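Local coordinates for receptor-type tyrosine-protein phosphatase C (PDB 5FN8), which probably dephosphorylates tyrosines of signalling proteins such as LYN and FYN and is probably required for T-cell activation through the antigen receptor, at residues I124-R130 against Y168-E173. Sequence-based numbering, arbitrary orientation.
Sequences INGPEAR and YFYNGE. With NAG (2-acetamido-2-deoxy-beta-D-glucopyranose), chain G.
In the second fibronectin type III domain of this extracellular fragment, the loop leading into strand 130-137 meets the end of strand 162-170, where R130 and Y170 form an antiparallel hydrogen-bonded pair: R130 N donates to Y170 O (2.9 Å) and Y170 N to R130 O (2.8 Å). Beyond this pair the strand bonding gives way to N171. Its O accepts from E128 N (2.9 Å), while its side chain grips the loop. With chi1 at 74°, CG lies between backbone N and carbonyl carbon; ND2 reaches I124 O at 2.9 Å, close to the amide plane and in the plane of the carbonyl, and also bonds A96 O. OD1 accepts from E173 N, closing an Asx turn, and from Y174 N, so the buried amide is held at both ends. On the same side of the chain as the N171 amide, the F169 ring, its CG anti to the backbone N (chi1 -170°), puts CZ 3.5 Å from A129 CB and 3.9 Å from I124 CD1. On the opposite side, the Y170 ring lies between G172 N over one face and the acetamide of the N146-linked sugar over the other, with sugar C7 3.7 Å above its plane. Sugar O6 sits over the R130 guanidinium, whose NE bonds N146 OD1. Strand 130-137 runs between 162-170 and 140-147 in the four-stranded sheet, and F169 packs edge-to-face with Y131.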
ATOM      1  N   ILE B 124       6.187  -4.890   0.906  1.00 61.14           N
ATOM      2  CA  ILE B 124       7.551  -4.847   1.444  1.00 58.70           C
ATOM      3  C   ILE B 124       7.618  -5.647   2.742  1.00 61.63           C
ATOM      4  O   ILE B 124       8.461  -6.541   2.867  1.00 62.41           O
ATOM      5  CB  ILE B 124       8.087  -3.393   1.597  1.00 60.74           C
ATOM      6  CG1 ILE B 124       7.965  -2.575   0.253  1.00 59.44           C
ATOM      7  CG2 ILE B 124       9.552  -3.360   2.165  1.00 61.64           C
ATOM      8  CD1 ILE B 124       8.456  -3.209  -1.002  1.00 59.60           C
ATOM      9  N   ASN B 125       6.730  -5.319   3.707  1.00 56.77           N
ATOM     10  CA  ASN B 125       6.554  -5.983   5.017  1.00 55.23           C
ATOM     11  C   ASN B 125       7.738  -6.006   5.956  1.00 55.78           C
ATOM     12  O   ASN B 125       7.794  -6.849   6.860  1.00 56.61           O
ATOM     13  CB  ASN B 125       5.977  -7.401   4.828  1.00 52.43           C
ATOM     14  CG  ASN B 125       4.665  -7.424   4.099  1.00 68.89           C
ATOM     15  OD1 ASN B 125       3.941  -6.423   4.053  1.00 67.37           O
ATOM     16  ND2 ASN B 125       4.320  -8.574   3.524  1.00 59.61           N
ATOM     17  N   GLY B 126       8.657  -5.078   5.768  1.00 50.52           N
ATOM     18  CA  GLY B 126       9.853  -5.022   6.600  1.00 50.72           C
ATOM     19  C   GLY B 126      10.591  -3.712   6.468  1.00 56.27           C
ATOM     20  O   GLY B 126      10.217  -2.893   5.621  1.00 57.67           O
ATOM     21  N   PRO B 127      11.695  -3.529   7.236  1.00 53.37           N
ATOM     22  CA  PRO B 127      12.419  -2.236   7.217  1.00 54.06           C
ATOM     23  C   PRO B 127      13.303  -1.893   6.034  1.00 63.60           C
ATOM     24  O   PRO B 127      13.638  -0.709   5.873  1.00 64.81           O
ATOM     25  CB  PRO B 127      13.254  -2.272   8.503  1.00 55.18           C
ATOM     26  CG  PRO B 127      13.490  -3.706   8.749  1.00 59.68           C
ATOM     27  CD  PRO B 127      12.245  -4.431   8.271  1.00 55.42           C
ATOM     28  N   GLU B 128      13.767  -2.904   5.267  1.00 61.40           N
ATOM     29  CA  GLU B 128      14.726  -2.683   4.188  1.00 59.44           C
ATOM     30  C   GLU B 128      14.222  -3.155   2.838  1.00 61.48           C
ATOM     31  O   GLU B 128      13.133  -3.723   2.734  1.00 57.86           O
ATOM     32  CB  GLU B 128      16.078  -3.324   4.538  1.00 61.58           C
ATOM     33  CG  GLU B 128      16.758  -2.679   5.738  1.00 76.88           C
ATOM     34  CD  GLU B 128      17.403  -3.664   6.691  1.00113.08           C
ATOM     35  OE1 GLU B 128      18.234  -4.484   6.234  1.00116.26           O
ATOM     36  OE2 GLU B 128      17.099  -3.596   7.906  1.00105.94           O
ATOM     37  N   ALA B 129      15.030  -2.895   1.792  1.00 58.83           N
ATOM     38  CA  ALA B 129      14.719  -3.254   0.432  1.00 58.23           C
ATOM     39  C   ALA B 129      15.981  -3.690  -0.322  1.00 63.52           C
ATOM     40  O   ALA B 129      16.787  -2.838  -0.734  1.00 64.47           O
ATOM     41  CB  ALA B 129      14.030  -2.095  -0.271  1.00 58.41           C
ATOM     42  N   ARG B 130      16.160  -5.036  -0.480  1.00 58.80           N
ATOM     43  CA  ARG B 130      17.299  -5.636  -1.200  1.00 57.40           C
ATOM     44  C   ARG B 130      16.856  -6.715  -2.137  1.00 58.66           C
ATOM     45  O   ARG B 130      15.832  -7.379  -1.936  1.00 55.64           O
ATOM     46  CB  ARG B 130      18.428  -6.101  -0.265  1.00 56.41           C
ATOM     47  CG  ARG B 130      18.861  -4.962   0.660  1.00 60.02           C
ATOM     48  CD  ARG B 130      20.208  -5.084   1.266  1.00 56.70           C
ATOM     49  NE  ARG B 130      21.266  -5.294   0.278  1.00 63.49           N
ATOM     50  CZ  ARG B 130      22.066  -4.349  -0.198  1.00 71.77           C
ATOM     51  NH1 ARG B 130      21.893  -3.088   0.154  1.00 64.61           N
ATOM     52  NH2 ARG B 130      23.030  -4.657  -1.052  1.00 59.21           N
ATOM     53  N   TYR B 168      14.926 -12.843  -5.581  1.00 50.19           N
ATOM     54  CA  TYR B 168      14.152 -12.809  -4.326  1.00 49.34           C
ATOM     55  C   TYR B 168      14.294 -11.404  -3.766  1.00 52.90           C
ATOM     56  O   TYR B 168      15.349 -10.773  -3.912  1.00 52.98           O
ATOM     57  CB  TYR B 168      14.746 -13.721  -3.233  1.00 50.54           C
ATOM     58  CG  TYR B 168      15.018 -15.148  -3.631  1.00 52.58           C
ATOM     59  CD1 TYR B 168      16.083 -15.467  -4.479  1.00 53.41           C
ATOM     60  CD2 TYR B 168      14.257 -16.193  -3.113  1.00 53.45           C
ATOM     61  CE1 TYR B 168      16.347 -16.789  -4.837  1.00 53.06           C
ATOM     62  CE2 TYR B 168      14.527 -17.520  -3.447  1.00 54.09           C
ATOM     63  CZ  TYR B 168      15.572 -17.812  -4.306  1.00 58.92           C
ATOM     64  OH  TYR B 168      15.827 -19.125  -4.582  1.00 57.60           O
ATOM     65  N   PHE B 169      13.261 -10.949  -3.074  1.00 51.26           N
ATOM     66  CA  PHE B 169      13.297  -9.678  -2.356  1.00 50.41           C
ATOM     67  C   PHE B 169      13.612  -9.986  -0.914  1.00 52.01           C
ATOM     68  O   PHE B 169      13.047 -10.929  -0.351  1.00 51.34           O
ATOM     69  CB  PHE B 169      11.951  -8.952  -2.433  1.00 50.11           C
ATOM     70  CG  PHE B 169      12.012  -7.535  -1.906  1.00 49.36           C
ATOM     71  CD1 PHE B 169      12.502  -6.501  -2.696  1.00 51.24           C
ATOM     72  CD2 PHE B 169      11.492  -7.216  -0.657  1.00 48.97           C
ATOM     73  CE1 PHE B 169      12.501  -5.181  -2.228  1.00 50.39           C
ATOM     74  CE2 PHE B 169      11.516  -5.911  -0.192  1.00 50.87           C
ATOM     75  CZ  PHE B 169      12.009  -4.905  -0.989  1.00 48.22           C
ATOM     76  N   TYR B 170      14.502  -9.192  -0.327  1.00 47.67           N
ATOM     77  CA  TYR B 170      14.877  -9.262   1.078  1.00 47.13           C
ATOM     78  C   TYR B 170      14.466  -7.950   1.765  1.00 54.29           C
ATOM     79  O   TYR B 170      14.833  -6.871   1.302  1.00 55.78           O
ATOM     80  CB  TYR B 170      16.387  -9.525   1.220  1.00 47.01           C
ATOM     81  CG  TYR B 170      16.843  -9.592   2.659  1.00 47.49           C
ATOM     82  CD1 TYR B 170      16.400 -10.605   3.504  1.00 48.53           C
ATOM     83  CD2 TYR B 170      17.735  -8.650   3.176  1.00 48.89           C
ATOM     84  CE1 TYR B 170      16.792 -10.656   4.839  1.00 49.40           C
ATOM     85  CE2 TYR B 170      18.138  -8.693   4.511  1.00 49.93           C
ATOM     86  CZ  TYR B 170      17.684  -9.715   5.332  1.00 59.05           C
ATOM     87  OH  TYR B 170      18.117  -9.796   6.639  1.00 66.69           O
ATOM     88  N   ASN B 171      13.694  -8.041   2.837  1.00 52.11           N
ATOM     89  CA  ASN B 171      13.171  -6.858   3.530  1.00 53.18           C
ATOM     90  C   ASN B 171      13.864  -6.513   4.861  1.00 60.13           C
ATOM     91  O   ASN B 171      13.347  -5.730   5.619  1.00 60.47           O
ATOM     92  CB  ASN B 171      11.622  -6.951   3.683  1.00 49.50           C
ATOM     93  CG  ASN B 171      11.161  -7.939   4.725  1.00 58.66           C
ATOM     94  OD1 ASN B 171      11.938  -8.438   5.537  1.00 65.21           O
ATOM     95  ND2 ASN B 171       9.881  -8.256   4.730  1.00 46.64           N
ATOM     96  N   GLY B 172      15.042  -7.067   5.108  1.00 60.25           N
ATOM     97  CA  GLY B 172      15.790  -6.833   6.340  1.00 59.21           C
ATOM     98  C   GLY B 172      15.553  -7.915   7.364  1.00 61.48           C
ATOM     99  O   GLY B 172      16.282  -8.014   8.349  1.00 61.70           O
ATOM    100  N   GLU B 173      14.519  -8.732   7.151  1.00 58.64           N
ATOM    101  CA  GLU B 173      14.200  -9.809   8.078  1.00 59.03           C
ATOM    102  C   GLU B 173      13.783 -11.095   7.375  1.00 60.69           C
ATOM    103  O   GLU B 173      13.960 -12.178   7.934  1.00 62.75           O
ATOM    104  CB  GLU B 173      13.094  -9.350   9.038  1.00 61.15           C
ATOM    105  CG  GLU B 173      13.631  -8.566  10.219  1.00 73.43           C
ATOM    106  CD  GLU B 173      12.569  -8.030  11.139  1.00 99.47           C
ATOM    107  OE1 GLU B 173      11.933  -8.833  11.860  1.00105.57           O
ATOM    108  OE2 GLU B 173      12.369  -6.798  11.129  1.00 93.56           O
TER
HETATM  109  C1  NAG G1188      22.211  -8.593   1.711  1.00 85.62           C
HETATM  110  C2  NAG G1188      21.933  -9.667   2.767  1.00 86.97           C
HETATM  111  C3  NAG G1188      21.657  -9.055   4.145  1.00 91.37           C
HETATM  112  C4  NAG G1188      22.660  -7.959   4.488  1.00 94.83           C
HETATM  113  C5  NAG G1188      22.757  -6.920   3.374  1.00 93.03           C
HETATM  114  C6  NAG G1188      23.819  -5.873   3.636  1.00 93.50           C
HETATM  115  C7  NAG G1188      20.259 -11.526   2.845  1.00 87.76           C
HETATM  116  C8  NAG G1188      19.207 -12.234   2.050  1.00 84.66           C
HETATM  117  N2  NAG G1188      20.776 -10.408   2.280  1.00 85.11           N
HETATM  118  O3  NAG G1188      21.788 -10.069   5.138  1.00 94.49           O
HETATM  119  O4  NAG G1188      22.259  -7.331   5.704  1.00 99.97           O
HETATM  120  O5  NAG G1188      23.119  -7.572   2.148  1.00 89.87           O
HETATM  121  O6  NAG G1188      23.869  -4.880   2.621  1.00 93.19           O
HETATM  122  O7  NAG G1188      20.606 -11.930   3.952  1.00 93.97           O